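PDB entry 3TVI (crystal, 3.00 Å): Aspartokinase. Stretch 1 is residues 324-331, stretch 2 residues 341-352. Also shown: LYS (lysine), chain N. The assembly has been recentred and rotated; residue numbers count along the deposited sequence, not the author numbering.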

# COMPACT_ATOMS: atom_id res chain seq x y z
N MSE B 324 -14.08 -9.42 1.48
CA MSE B 324 -15.19 -10.31 1.11
C MSE B 324 -14.75 -11.73 0.84
O MSE B 324 -15.58 -12.63 0.82
CB MSE B 324 -15.90 -9.76 -0.12
CG MSE B 324 -17.40 -10.03 -0.07
SE MSE B 324 -18.26 -9.12 -1.58
CE MSE B 324 -18.14 -7.25 -0.96
N TYR B 325 -13.45 -11.93 0.62
CA TYR B 325 -12.87 -13.28 0.56
C TYR B 325 -11.83 -13.43 1.67
O TYR B 325 -11.46 -12.45 2.31
CB TYR B 325 -12.21 -13.54 -0.80
CG TYR B 325 -13.08 -13.24 -2.01
CD1 TYR B 325 -13.31 -11.92 -2.40
CD2 TYR B 325 -13.63 -14.26 -2.77
CE1 TYR B 325 -14.10 -11.64 -3.51
CE2 TYR B 325 -14.42 -13.98 -3.88
CZ TYR B 325 -14.66 -12.67 -4.25
OH TYR B 325 -15.44 -12.38 -5.35
N GLY B 326 -11.35 -14.65 1.87
CA GLY B 326 -10.27 -14.92 2.83
C GLY B 326 -8.91 -14.60 2.23
O GLY B 326 -8.07 -15.49 2.06
N VAL B 327 -8.71 -13.31 1.92
CA VAL B 327 -7.51 -12.84 1.21
C VAL B 327 -7.01 -11.49 1.72
O VAL B 327 -7.63 -10.45 1.49
CB VAL B 327 -7.75 -12.73 -0.31
CG1 VAL B 327 -8.00 -14.11 -0.91
CG2 VAL B 327 -8.91 -11.80 -0.61
N SER B 328 -5.88 -11.52 2.43
CA SER B 328 -5.22 -10.30 2.91
C SER B 328 -4.13 -9.87 1.94
O SER B 328 -3.51 -10.69 1.25
CB SER B 328 -4.62 -10.53 4.30
OG SER B 328 -5.63 -10.61 5.30
N PHE B 329 -3.89 -8.56 1.91
CA PHE B 329 -2.85 -7.98 1.07
C PHE B 329 -1.62 -7.65 1.91
O PHE B 329 -1.73 -7.31 3.10
CB PHE B 329 -3.36 -6.73 0.35
CG PHE B 329 -3.60 -5.56 1.26
CD1 PHE B 329 -4.83 -5.38 1.88
CD2 PHE B 329 -2.61 -4.62 1.49
CE1 PHE B 329 -5.06 -4.30 2.71
CE2 PHE B 329 -2.82 -3.53 2.33
CZ PHE B 329 -4.05 -3.37 2.94
N GLU B 330 -0.45 -7.73 1.27
CA GLU B 330 0.80 -7.33 1.90
C GLU B 330 0.94 -5.80 1.84
O GLU B 330 1.11 -5.13 2.86
CB GLU B 330 1.98 -8.03 1.21
CG GLU B 330 3.14 -8.36 2.14
CD GLU B 330 3.05 -9.75 2.75
OE1 GLU B 330 2.06 -10.46 2.50
OE2 GLU B 330 3.98 -10.12 3.50
N HIS B 331 0.85 -5.25 0.63
CA HIS B 331 1.01 -3.82 0.44
C HIS B 331 0.05 -3.26 -0.56
O HIS B 331 -0.48 -3.98 -1.40
CB HIS B 331 2.44 -3.52 -0.02
CG HIS B 331 3.50 -3.95 0.98
ND1 HIS B 331 4.19 -5.10 0.85
CD2 HIS B 331 3.95 -3.35 2.15
CE1 HIS B 331 5.04 -5.22 1.88
NE2 HIS B 331 4.89 -4.15 2.67
N LEU B 341 -1.91 -3.73 -5.78
CA LEU B 341 -2.12 -4.57 -4.62
C LEU B 341 -1.12 -5.72 -4.72
O LEU B 341 -1.15 -6.47 -5.69
CB LEU B 341 -3.56 -5.10 -4.58
CG LEU B 341 -4.51 -4.61 -3.48
CD1 LEU B 341 -4.39 -3.12 -3.22
CD2 LEU B 341 -5.95 -4.96 -3.85
N VAL B 342 -0.23 -5.84 -3.73
CA VAL B 342 0.70 -6.97 -3.65
C VAL B 342 0.09 -8.05 -2.78
O VAL B 342 -0.19 -7.81 -1.60
CB VAL B 342 2.04 -6.56 -3.03
CG1 VAL B 342 2.93 -7.79 -2.87
CG2 VAL B 342 2.71 -5.49 -3.87
N ILE B 343 -0.10 -9.24 -3.35
CA ILE B 343 -0.81 -10.33 -2.67
C ILE B 343 -0.06 -11.65 -2.81
O ILE B 343 0.35 -12.02 -3.91
CB ILE B 343 -2.23 -10.50 -3.24
CG1 ILE B 343 -3.06 -9.23 -3.04
CG2 ILE B 343 -2.92 -11.68 -2.57
CD1 ILE B 343 -4.29 -9.15 -3.91
N GLU B 344 0.09 -12.38 -1.70
CA GLU B 344 0.78 -13.67 -1.71
C GLU B 344 -0.02 -14.69 -2.53
O GLU B 344 -1.26 -14.62 -2.58
CB GLU B 344 1.01 -14.18 -0.29
CG GLU B 344 1.74 -15.53 -0.24
CD GLU B 344 2.26 -15.90 1.14
OE1 GLU B 344 1.94 -15.20 2.13
OE2 GLU B 344 3.00 -16.90 1.23
N ASP B 345 0.69 -15.62 -3.15
CA ASP B 345 0.11 -16.52 -4.15
C ASP B 345 -0.82 -17.57 -3.55
O ASP B 345 -1.92 -17.78 -4.07
CB ASP B 345 1.23 -17.21 -4.95
CG ASP B 345 2.01 -16.24 -5.84
OD1 ASP B 345 1.52 -15.12 -6.13
OD2 ASP B 345 3.12 -16.62 -6.27
N CYS B 346 -0.39 -18.22 -2.47
CA CYS B 346 -1.22 -19.21 -1.79
C CYS B 346 -2.51 -18.58 -1.25
O CYS B 346 -3.58 -19.21 -1.29
CB CYS B 346 -0.44 -19.86 -0.65
SG CYS B 346 -0.08 -18.70 0.69
N LYS B 347 -2.41 -17.35 -0.75
CA LYS B 347 -3.58 -16.62 -0.25
C LYS B 347 -4.54 -16.25 -1.39
O LYS B 347 -5.74 -16.05 -1.15
CB LYS B 347 -3.14 -15.36 0.50
N LEU B 348 -4.02 -16.17 -2.61
CA LEU B 348 -4.80 -15.86 -3.81
C LEU B 348 -5.30 -17.11 -4.54
O LEU B 348 -6.29 -17.04 -5.27
CB LEU B 348 -3.95 -15.02 -4.76
CG LEU B 348 -4.63 -14.41 -5.99
CD1 LEU B 348 -5.81 -13.54 -5.57
CD2 LEU B 348 -3.64 -13.61 -6.82
N ASP B 349 -4.58 -18.22 -4.36
CA ASP B 349 -4.91 -19.53 -4.95
C ASP B 349 -6.38 -19.69 -5.35
O ASP B 349 -7.27 -19.76 -4.49
CB ASP B 349 -4.50 -20.64 -3.97
CG ASP B 349 -4.38 -22.01 -4.63
OD1 ASP B 349 -4.90 -22.22 -5.75
OD2 ASP B 349 -3.75 -22.90 -4.01
N GLY B 350 -6.64 -19.74 -6.66
CA GLY B 350 -7.98 -20.01 -7.18
C GLY B 350 -8.90 -18.80 -7.19
O GLY B 350 -9.47 -18.45 -8.23
N LYS B 351 -9.04 -18.16 -6.04
CA LYS B 351 -9.99 -17.04 -5.85
C LYS B 351 -9.79 -15.87 -6.84
O LYS B 351 -10.74 -15.15 -7.13
CB LYS B 351 -9.90 -16.50 -4.41
CG LYS B 351 -9.99 -17.56 -3.30
CD LYS B 351 -10.34 -16.93 -1.95
CE LYS B 351 -9.86 -17.77 -0.78
NZ LYS B 351 -10.40 -19.16 -0.81
N CYS B 352 -8.56 -15.71 -7.34
CA CYS B 352 -8.15 -14.56 -8.16
C CYS B 352 -9.17 -13.95 -9.11
O CYS B 352 -9.36 -12.73 -9.16
CB CYS B 352 -6.93 -14.93 -9.01
SG CYS B 352 -6.35 -13.59 -10.08
N LYS N . -4.32 -7.12 4.95
CA LYS N . -4.37 -6.28 6.18
C LYS N . -5.77 -5.72 6.40
O LYS N . -6.76 -6.37 6.06
CB LYS N . -3.37 -5.13 6.07
CG LYS N . -1.93 -5.58 6.17
CD LYS N . -0.99 -4.48 5.75
CE LYS N . 0.39 -4.69 6.35
NZ LYS N . 0.40 -4.36 7.80
OXT LYS N . -5.94 -4.62 6.92

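Val342, Lys351 and Val327 have the largest areas covered across this contact, which buries 525 Å² in total. Val342 anchors one end, while Val327 and Lys351 pack together at the other. Val342 is held mainly through its backbone. Its amide donates to the carbonyl of His331 (Val342 N to His331 O, 3.0 Å) with a nearly straight N-H...O angle of 166°, and its own carbonyl accepts from the next residue back along the first stretch (Glu330 N to Val342 O, 2.9 Å, 151°). His331 and Val342 form a single antiparallel bridge, their CA atoms 5.2 Å apart; the Val342 carbonyl is bonded by the neighbouring Glu330 amide. Side chains add modest packing here: Val342 CG1 lies 4.2 Å from Glu330 CB, and Val342 CB lies 4.3 Å from His331 CB, whereas the imidazole of His331 leads away from the second stretch.

Beyond the bridge the backbones exchange no further hydrogen bonds, and side chains take over. Phe329 meets Ile343 in an apolar contact (Phe329 CB to Ile343 CG1, 4.2 Å). The phenylalanine ring leads away from the second stretch, and the alpha-amino nitrogen (N) of the bound lysine lies over one of its faces. That nitrogen also donates a hydrogen bond to the Phe329 carbonyl (lysine N to Phe329 O, 3.2 Å), so the residue touches both the second stretch and the ligand.

Val327 points toward the second stretch and is buried. Its CG1 comes within 3.0 Å of Lys347 O, a tight approach for a methyl group and a carbonyl oxygen, and within 3.8 Å of Lys351 CD. The Lys351 side chain also reaches Tyr325, with Lys351 CD 4.0 Å from Tyr325 CB and oblique to the ring. Lys351 thus contributes through its aliphatic chain, although the residue remains exposed; no hydrogen bond or salt bridge joins its amine to the first stretch.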